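Local coordinates for protein ATP phosphoribosyltransferase (Thermotoga maritima, PDB 1O63) that probably catalyses the first step of histidine biosynthesis, the condensation of ATP with 5-phosphoribose 1-diphosphate to phosphoribosyl-ATP, at residues S133-P138 against K157-E162; K9-E14 against I149-R154; S87-A92 against T108-V113. One frame throughout, in Å; residues are numbered along the deposited sequence.

Interaction 1: residues S133-P138 against K157-E162; sequences SVELAP and KENNLE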
loop_
_atom_site.group_PDB
_atom_site.type_symbol
_atom_site.label_atom_id
_atom_site.label_comp_id
_atom_site.label_asym_id
_atom_site.label_seq_id
_atom_site.Cartn_x
_atom_site.Cartn_y
_atom_site.Cartn_z
ATOM N N SER A 133 -5.857 -0.585 8.023
ATOM C CA SER A 133 -6.427 -0.479 9.358
ATOM C C SER A 133 -7.094 0.877 9.561
ATOM O O SER A 133 -7.056 1.489 10.636
ATOM C CB SER A 133 -5.353 -0.725 10.422
ATOM O OG SER A 133 -4.865 -2.053 10.348
ATOM N N VAL A 134 -7.871 1.295 8.546
ATOM C CA VAL A 134 -8.499 2.602 8.566
ATOM C C VAL A 134 -9.537 2.688 9.669
ATOM O O VAL A 134 -9.846 3.774 10.154
ATOM C CB VAL A 134 -9.099 2.962 7.199
ATOM C CG1 VAL A 134 -9.669 4.369 7.209
ATOM C CG2 VAL A 134 -8.000 2.898 6.111
ATOM N N GLU A 135 -10.108 1.548 10.085
ATOM C CA GLU A 135 -11.106 1.532 11.137
ATOM C C GLU A 135 -10.591 1.988 12.492
ATOM O O GLU A 135 -11.406 2.378 13.351
ATOM C CB GLU A 135 -11.807 0.187 11.211
ATOM C CG GLU A 135 -10.979 -0.940 11.780
ATOM C CD GLU A 135 -10.042 -1.559 10.752
ATOM O OE1 GLU A 135 -10.117 -1.210 9.565
ATOM O OE2 GLU A 135 -9.242 -2.439 11.130
ATOM N N LEU A 136 -9.302 2.074 12.711
ATOM C CA LEU A 136 -8.709 2.598 13.939
ATOM C C LEU A 136 -8.798 4.121 14.011
ATOM O O LEU A 136 -8.832 4.683 15.111
ATOM C CB LEU A 136 -7.239 2.174 14.003
ATOM C CG LEU A 136 -6.368 2.721 15.117
ATOM C CD1 LEU A 136 -6.952 2.344 16.474
ATOM C CD2 LEU A 136 -4.931 2.214 14.990
ATOM N N ALA A 137 -8.897 4.838 12.892
ATOM C CA ALA A 137 -8.882 6.301 12.926
ATOM C C ALA A 137 -9.871 6.986 13.831
ATOM O O ALA A 137 -9.478 7.856 14.637
ATOM C CB ALA A 137 -8.950 6.859 11.495
ATOM N N PRO A 138 -11.154 6.712 13.772
ATOM C CA PRO A 138 -12.147 7.375 14.630
ATOM C C PRO A 138 -11.904 7.144 16.107
ATOM O O PRO A 138 -11.736 8.090 16.889
ATOM C CB PRO A 138 -13.472 6.811 14.147
ATOM C CG PRO A 138 -13.206 6.393 12.727
ATOM C CD PRO A 138 -11.803 5.779 12.814
ATOM N N LYS A 157 -18.726 -3.203 12.306
ATOM C CA LYS A 157 -19.586 -3.585 13.412
ATOM C C LYS A 157 -18.827 -3.863 14.687
ATOM O O LYS A 157 -19.140 -3.347 15.771
ATOM C CB LYS A 157 -20.375 -4.854 13.011
ATOM C CG LYS A 157 -21.833 -4.842 13.384
ATOM C CD LYS A 157 -22.064 -4.839 14.875
ATOM C CE LYS A 157 -21.844 -6.187 15.523
ATOM N NZ LYS A 157 -21.571 -6.039 16.995
ATOM N N GLU A 158 -17.741 -4.634 14.608
ATOM C CA GLU A 158 -16.971 -4.996 15.801
ATOM C C GLU A 158 -16.130 -3.842 16.309
ATOM O O GLU A 158 -15.541 -3.893 17.406
ATOM C CB GLU A 158 -16.152 -6.250 15.564
ATOM C CG GLU A 158 -14.788 -6.078 14.948
ATOM C CD GLU A 158 -14.208 -7.352 14.375
ATOM O OE1 GLU A 158 -14.669 -7.799 13.300
ATOM O OE2 GLU A 158 -13.277 -7.930 14.984
ATOM N N ASN A 159 -16.009 -2.778 15.522
ATOM C CA ASN A 159 -15.295 -1.583 15.950
ATOM C C ASN A 159 -16.266 -0.457 16.276
ATOM O O ASN A 159 -15.875 0.709 16.310
ATOM C CB ASN A 159 -14.300 -1.141 14.870
ATOM C CG ASN A 159 -13.124 -2.111 14.830
ATOM O OD1 ASN A 159 -12.208 -1.965 15.640
ATOM N ND2 ASN A 159 -13.180 -3.079 13.925
ATOM N N ASN A 160 -17.547 -0.782 16.371
ATOM C CA ASN A 160 -18.598 0.165 16.685
ATOM C C ASN A 160 -18.732 1.287 15.679
ATOM O O ASN A 160 -19.141 2.400 16.032
ATOM C CB ASN A 160 -18.391 0.748 18.103
ATOM C CG ASN A 160 -18.594 -0.306 19.172
ATOM O OD1 ASN A 160 -17.886 -0.359 20.180
ATOM N ND2 ASN A 160 -19.565 -1.183 18.954
ATOM N N LEU A 161 -18.352 1.035 14.434
ATOM C CA LEU A 161 -18.542 1.989 13.352
ATOM C C LEU A 161 -19.846 1.610 12.648
ATOM O O LEU A 161 -20.122 0.413 12.544
ATOM C CB LEU A 161 -17.379 1.965 12.355
ATOM C CG LEU A 161 -16.020 2.368 12.966
ATOM C CD1 LEU A 161 -14.899 2.282 11.951
ATOM C CD2 LEU A 161 -16.110 3.744 13.583
ATOM N N GLU A 162 -20.614 2.586 12.246
ATOM C CA GLU A 162 -21.857 2.347 11.515
ATOM C C GLU A 162 -21.673 2.796 10.059
ATOM O O GLU A 162 -20.988 3.796 9.823
ATOM C CB GLU A 162 -22.989 3.172 12.146
ATOM C CG GLU A 162 -24.094 3.615 11.259
ATOM C CD GLU A 162 -25.251 4.332 11.900
ATOM O OE1 GLU A 162 -25.052 5.294 12.674
ATOM O OE2 GLU A 162 -26.418 3.952 11.609
#
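Glu135 meets Asn159 with a methylene rather than its carboxylate, because its CG lies between the backbone N and the carbonyl carbon (chi1 73°) and the chain then folds at chi2 (-82°). CG of Glu135 comes up against the amide end of Asn159, 3.7 Å from ND2, in a touch that is not a hydrogen bond. The carboxylate and amide planes stand 51° apart; ND2 bonds instead to the carbonyl O of Thr155, in the preceding helix. Beside this touch the contact turns apolar. Leu161 spreads its two methyls over two neighbours: CD1 rests 3.8 Å from CB of Glu135 and equally far from its carbonyl O, while CD2 lies 4.0 Å from CG of Pro138, whose ring crosses the leucine at about a right angle. Ile146 of strand 145-150 touches both Pro138 and Leu161, and Ile33 of the second subunit packs on Glu135 and Asn159. Leu161 N bonds to Leu156 O in the Schellman motif that ends helix 154-158, with Asn160, at positive phi, as C-prime residue. The arrangement belongs to the alpha/beta lobe of a periplasmic-binding-protein-like fold, where the turn into helix 136-140 meets the exit of helix 154-158 and the start of strand 161-176.

Interaction 2: residues K9-E14 against I149-R154; sequences KGRLEE and ITETGR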
loop_
_atom_site.group_PDB
_atom_site.type_symbol
_atom_site.label_atom_id
_atom_site.label_comp_id
_atom_site.label_asym_id
_atom_site.label_seq_id
_atom_site.Cartn_x
_atom_site.Cartn_y
_atom_site.Cartn_z
ATOM N N LYS A 9 -3.227 -9.275 -7.604
ATOM C CA LYS A 9 -3.037 -10.200 -6.488
ATOM C C LYS A 9 -4.053 -9.823 -5.403
ATOM O O LYS A 9 -4.557 -8.701 -5.392
ATOM C CB LYS A 9 -1.614 -10.118 -5.903
ATOM C CG LYS A 9 -0.497 -10.477 -6.871
ATOM C CD LYS A 9 0.536 -11.392 -6.234
ATOM C CE LYS A 9 1.770 -10.648 -5.798
ATOM N NZ LYS A 9 2.784 -10.479 -6.874
ATOM N N GLY A 10 -4.342 -10.740 -4.496
ATOM C CA GLY A 10 -5.238 -10.428 -3.394
ATOM C C GLY A 10 -6.648 -10.949 -3.641
ATOM O O GLY A 10 -6.888 -12.056 -4.107
ATOM N N ARG A 11 -7.613 -10.147 -3.242
ATOM C CA ARG A 11 -9.008 -10.477 -3.221
ATOM C C ARG A 11 -9.574 -11.000 -4.523
ATOM O O ARG A 11 -10.489 -11.830 -4.511
ATOM C CB ARG A 11 -9.818 -9.195 -2.826
ATOM C CG ARG A 11 -11.294 -9.553 -2.592
ATOM C CD ARG A 11 -11.417 -10.291 -1.258
ATOM N NE ARG A 11 -12.776 -10.707 -0.990
ATOM C CZ ARG A 11 -13.452 -11.623 -1.672
ATOM N NH1 ARG A 11 -14.697 -11.916 -1.321
ATOM N NH2 ARG A 11 -12.873 -12.257 -2.695
ATOM N N LEU A 12 -9.168 -10.440 -5.657
ATOM C CA LEU A 12 -9.700 -10.776 -6.956
ATOM C C LEU A 12 -8.889 -11.823 -7.702
ATOM O O LEU A 12 -9.278 -12.265 -8.773
ATOM C CB LEU A 12 -9.742 -9.497 -7.826
ATOM C CG LEU A 12 -10.492 -8.310 -7.195
ATOM C CD1 LEU A 12 -10.435 -7.113 -8.140
ATOM C CD2 LEU A 12 -11.933 -8.707 -6.916
ATOM N N GLU A 13 -7.753 -12.229 -7.140
ATOM C CA GLU A 13 -6.868 -13.156 -7.806
ATOM C C GLU A 13 -7.500 -14.478 -8.163
ATOM O O GLU A 13 -7.297 -14.987 -9.291
ATOM C CB GLU A 13 -5.610 -13.369 -6.925
ATOM C CG GLU A 13 -4.539 -14.169 -7.657
ATOM C CD GLU A 13 -3.382 -14.480 -6.673
ATOM O OE1 GLU A 13 -3.129 -13.622 -5.828
ATOM O OE2 GLU A 13 -2.864 -15.593 -6.777
ATOM N N GLU A 14 -8.255 -15.115 -7.278
ATOM C CA GLU A 14 -8.790 -16.443 -7.607
ATOM C C GLU A 14 -9.937 -16.388 -8.609
ATOM O O GLU A 14 -10.040 -17.258 -9.481
ATOM C CB GLU A 14 -9.211 -17.188 -6.359
ATOM C CG GLU A 14 -10.210 -16.475 -5.524
ATOM C CD GLU A 14 -11.673 -16.752 -5.807
ATOM O OE1 GLU A 14 -12.488 -16.045 -5.176
ATOM O OE2 GLU A 14 -11.969 -17.671 -6.619
ATOM N N ILE A 149 -13.633 0.131 2.357
ATOM C CA ILE A 149 -14.326 -1.025 1.797
ATOM C C ILE A 149 -14.760 -1.952 2.957
ATOM O O ILE A 149 -14.023 -2.124 3.916
ATOM C CB ILE A 149 -13.387 -1.852 0.900
ATOM C CG1 ILE A 149 -12.886 -1.043 -0.307
ATOM C CG2 ILE A 149 -14.032 -3.155 0.436
ATOM C CD1 ILE A 149 -11.833 -1.897 -1.079
ATOM N N THR A 150 -15.917 -2.540 2.780
ATOM C CA THR A 150 -16.517 -3.526 3.641
ATOM C C THR A 150 -17.207 -4.580 2.765
ATOM O O THR A 150 -17.641 -4.278 1.659
ATOM C CB THR A 150 -17.583 -2.895 4.576
ATOM O OG1 THR A 150 -18.079 -3.892 5.474
ATOM C CG2 THR A 150 -18.765 -2.360 3.777
ATOM N N GLU A 151 -17.275 -5.822 3.224
ATOM C CA GLU A 151 -17.956 -6.872 2.467
ATOM C C GLU A 151 -19.243 -7.266 3.204
ATOM O O GLU A 151 -20.300 -7.365 2.589
ATOM C CB GLU A 151 -17.050 -8.091 2.298
ATOM C CG GLU A 151 -15.809 -7.762 1.435
ATOM C CD GLU A 151 -15.192 -9.030 0.871
ATOM O OE1 GLU A 151 -13.995 -9.008 0.502
ATOM O OE2 GLU A 151 -15.903 -10.053 0.761
ATOM N N THR A 152 -19.126 -7.503 4.509
ATOM C CA THR A 152 -20.311 -7.881 5.275
ATOM C C THR A 152 -20.616 -6.872 6.386
ATOM O O THR A 152 -21.584 -7.076 7.117
ATOM C CB THR A 152 -20.169 -9.264 5.945
ATOM O OG1 THR A 152 -19.113 -9.219 6.909
ATOM C CG2 THR A 152 -19.944 -10.367 4.958
ATOM N N GLY A 153 -19.690 -5.950 6.641
ATOM C CA GLY A 153 -19.847 -4.973 7.711
ATOM C C GLY A 153 -19.293 -5.439 9.034
ATOM O O GLY A 153 -19.372 -4.734 10.049
ATOM N N ARG A 154 -18.684 -6.628 9.073
ATOM C CA ARG A 154 -18.135 -7.213 10.271
ATOM C C ARG A 154 -17.074 -6.368 10.953
ATOM O O ARG A 154 -17.220 -6.038 12.143
ATOM C CB ARG A 154 -17.549 -8.611 9.997
ATOM C CG ARG A 154 -16.720 -9.169 11.145
ATOM C CD ARG A 154 -15.775 -10.266 10.643
ATOM N NE ARG A 154 -15.574 -11.307 11.618
ATOM C CZ ARG A 154 -14.590 -11.463 12.477
ATOM N NH1 ARG A 154 -14.583 -12.496 13.326
ATOM N NH2 ARG A 154 -13.583 -10.594 12.500
#
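Arg11 and Glu151 reach toward each other from facing segments and meet in a side-on, two-point salt bridge. NE of Arg11 donates to OE1 of Glu151 over 2.6 Å, with an N-H...O angle of 153°, and NH1 of Arg11 reaches OE2 of Glu151 at 3.0 Å along a straighter line. OE1 uses its syn lone pair; OE2 is met on the syn side as well, though from somewhat outside the carboxylate plane. The two flat groups are twisted 30° against each other, and two bonds to two different oxygens limit rotation of either. Arg11 reaches across with CG anti to the backbone N and a bend at chi2 (74°), whereas the Glu151 chain is extended beyond CG.

One shell out, Glu151 leans on Ser87 of strand 81-94, and its carbonyl O has a weak bond to Arg88 NH2. On the facing side, Leu12 is buried against Ile86 and Thr172, while Glu13 N bonds to Gly10 O at 3.2 Å in the turn that leads into helix 13-23. Glu151 opens the short loop between strand 145-150 and helix 154-158, whose N-cap is Gly153. The bridge appears to join two lobes at the protein surface, consistent with a place at the interlobe cleft of the periplasmic-binding-protein-like fold, which in related HisG enzymes holds the active site.

Interaction 3: residues S87-A92 against T108-V113; sequences SRMVLA and TKFPNV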
loop_
_atom_site.group_PDB
_atom_site.type_symbol
_atom_site.label_atom_id
_atom_site.label_comp_id
_atom_site.label_asym_id
_atom_site.label_seq_id
_atom_site.Cartn_x
_atom_site.Cartn_y
_atom_site.Cartn_z
ATOM N N SER A 87 -17.598 -6.292 -3.062
ATOM C CA SER A 87 -17.664 -5.517 -1.807
ATOM C C SER A 87 -18.282 -4.156 -2.061
ATOM O O SER A 87 -18.848 -3.921 -3.133
ATOM C CB SER A 87 -16.234 -5.378 -1.270
ATOM O OG SER A 87 -15.372 -4.917 -2.294
ATOM N N ARG A 88 -18.251 -3.289 -1.053
ATOM C CA ARG A 88 -18.843 -1.956 -1.158
ATOM C C ARG A 88 -17.860 -0.899 -0.602
ATOM O O ARG A 88 -17.293 -1.105 0.452
ATOM C CB ARG A 88 -20.121 -1.843 -0.336
ATOM C CG ARG A 88 -21.321 -2.667 -0.769
ATOM C CD ARG A 88 -22.381 -2.667 0.349
ATOM N NE ARG A 88 -22.049 -3.601 1.404
ATOM C CZ ARG A 88 -22.509 -3.631 2.642
ATOM N NH1 ARG A 88 -23.368 -2.728 3.086
ATOM N NH2 ARG A 88 -22.094 -4.587 3.479
HETATM N N MSE A 89 -17.878 0.260 -1.216
HETATM C CA MSE A 89 -17.124 1.424 -0.692
HETATM C C MSE A 89 -18.151 2.222 0.122
HETATM O O MSE A 89 -19.237 2.536 -0.397
HETATM C CB MSE A 89 -16.526 2.218 -1.812
HETATM C CG MSE A 89 -15.702 3.445 -1.420
HETATM SE SE MSE A 89 -14.003 2.942 -0.670
HETATM C CE MSE A 89 -13.057 2.478 -2.286
ATOM N N VAL A 90 -17.878 2.442 1.408
ATOM C CA VAL A 90 -18.854 3.140 2.244
ATOM C C VAL A 90 -18.240 4.296 3.014
ATOM O O VAL A 90 -17.030 4.372 3.168
ATOM C CB VAL A 90 -19.506 2.181 3.273
ATOM C CG1 VAL A 90 -20.254 1.072 2.549
ATOM C CG2 VAL A 90 -18.474 1.579 4.239
ATOM N N LEU A 91 -19.103 5.183 3.476
ATOM C CA LEU A 91 -18.766 6.216 4.434
ATOM C C LEU A 91 -19.204 5.631 5.797
ATOM O O LEU A 91 -20.296 5.034 5.827
ATOM C CB LEU A 91 -19.555 7.514 4.188
ATOM C CG LEU A 91 -19.307 8.605 5.261
ATOM C CD1 LEU A 91 -17.908 9.157 5.081
ATOM C CD2 LEU A 91 -20.347 9.719 5.117
ATOM N N ALA A 92 -18.335 5.603 6.764
ATOM C CA ALA A 92 -18.685 5.073 8.097
ATOM C C ALA A 92 -18.152 5.978 9.205
ATOM O O ALA A 92 -17.209 6.747 9.050
ATOM C CB ALA A 92 -18.148 3.667 8.279
ATOM N N THR A 108 -8.768 7.620 5.041
ATOM C CA THR A 108 -9.121 6.685 3.952
ATOM C C THR A 108 -7.856 6.256 3.214
ATOM O O THR A 108 -6.851 6.978 3.263
ATOM C CB THR A 108 -10.052 7.422 2.955
ATOM O OG1 THR A 108 -10.408 6.573 1.869
ATOM C CG2 THR A 108 -9.342 8.654 2.381
ATOM N N LYS A 109 -7.920 5.142 2.516
ATOM C CA LYS A 109 -6.899 4.715 1.577
ATOM C C LYS A 109 -7.215 5.255 0.173
ATOM O O LYS A 109 -6.430 5.073 -0.777
ATOM C CB LYS A 109 -6.849 3.186 1.440
ATOM C CG LYS A 109 -6.642 2.455 2.749
ATOM C CD LYS A 109 -6.161 1.035 2.512
ATOM C CE LYS A 109 -7.306 0.103 2.266
ATOM N NZ LYS A 109 -6.915 -1.336 2.376
ATOM N N PHE A 110 -8.428 5.786 0.024
ATOM C CA PHE A 110 -8.860 6.300 -1.296
ATOM C C PHE A 110 -9.144 7.784 -1.278
ATOM O O PHE A 110 -10.295 8.227 -1.255
ATOM C CB PHE A 110 -10.134 5.516 -1.699
ATOM C CG PHE A 110 -9.943 4.016 -1.460
ATOM C CD1 PHE A 110 -10.434 3.438 -0.320
ATOM C CD2 PHE A 110 -9.283 3.226 -2.398
ATOM C CE1 PHE A 110 -10.302 2.072 -0.087
ATOM C CE2 PHE A 110 -9.151 1.863 -2.191
ATOM C CZ PHE A 110 -9.609 1.293 -1.017
ATOM N N PRO A 111 -8.094 8.626 -1.281
ATOM C CA PRO A 111 -8.269 10.057 -1.220
ATOM C C PRO A 111 -8.996 10.667 -2.388
ATOM O O PRO A 111 -9.792 11.602 -2.131
ATOM C CB PRO A 111 -6.851 10.612 -1.026
ATOM C CG PRO A 111 -5.952 9.532 -1.529
ATOM C CD PRO A 111 -6.678 8.245 -1.304
ATOM N N ASN A 112 -8.887 10.207 -3.625
ATOM C CA ASN A 112 -9.625 10.829 -4.728
ATOM C C ASN A 112 -11.105 10.473 -4.661
ATOM O O ASN A 112 -11.974 11.307 -4.882
ATOM C CB ASN A 112 -9.042 10.450 -6.093
ATOM C CG ASN A 112 -7.617 10.957 -6.249
ATOM O OD1 ASN A 112 -7.276 12.014 -5.733
ATOM N ND2 ASN A 112 -6.768 10.164 -6.911
ATOM N N VAL A 113 -11.379 9.162 -4.433
ATOM C CA VAL A 113 -12.759 8.729 -4.207
ATOM C C VAL A 113 -13.404 9.572 -3.092
ATOM O O VAL A 113 -14.511 10.059 -3.230
ATOM C CB VAL A 113 -12.770 7.246 -3.775
ATOM C CG1 VAL A 113 -14.046 6.888 -3.039
ATOM C CG2 VAL A 113 -12.600 6.387 -5.038
#
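A Met-aromatic contact in the buried interior of one lobe joins Met89, present here as selenomethionine, to Phe110, the N-cap residue of helix 111-121. The terminal methyl does most of the touching. CE of Met89 stands 3.4 Å from the centroid of the Phe110 ring and only 12° off the ring normal, a CH-pi contact over the middle of the face, whereas SE of Met89 approaches more obliquely, 4.3 Å from the same centroid. Met89 gets there by leaving the strand with CG anti to the backbone N (chi1 -179°) and then bending at both chi2 and chi3, which brings the methyl back over the ring. CB of Lys109 lies against the other face, 3.9 Å from the ring plane and nearer its edge than its centre. Val113 adds a second apolar touch, its CG1 lying 4.1 Å from CG of Met89. Just before the ring an ST turn forms, in which OG1 of Thr108 accepts from the backbone N of Phe110 at 2.8 Å. With an alanine in place of Phe110, the Met89 methyl would probably lose the face it rests on, leaving a gap beneath the helix start and the selenomethionine chain freer to turn. Asp67 of helix 66-71 touches both partners, and Glu71 of that helix accepts bonds from the backbone N atoms of Asn112 and Val113. Around them, Val147 and Phe168 flank Met89 from strands 145-150 and 161-176, and the carbonyl O of Val147 also hydrogen-bonds to Thr108 OG1.

Interactions 1 and 3 belong to one lobe, interaction 2 probably to the boundary between lobes, and the chemistry follows. Interaction 3 is wholly buried and apolar; interaction 1 is partly buried, with a polar edge by the second subunit; interaction 2 lies at the surface and relies on charge. All three reach the same sheet. Strand 81-94, which carries 87-92, has the strands of the other two as its neighbours: 161-176 on one side and 145-150 on the other. Interactions 1 and 3 also touch directly where Val134 packs on Lys109, and the backbones of Thr150 and Arg88 link interactions 2 and 3. Along the chain, both segments of interaction 3 fall between the two of interaction 2.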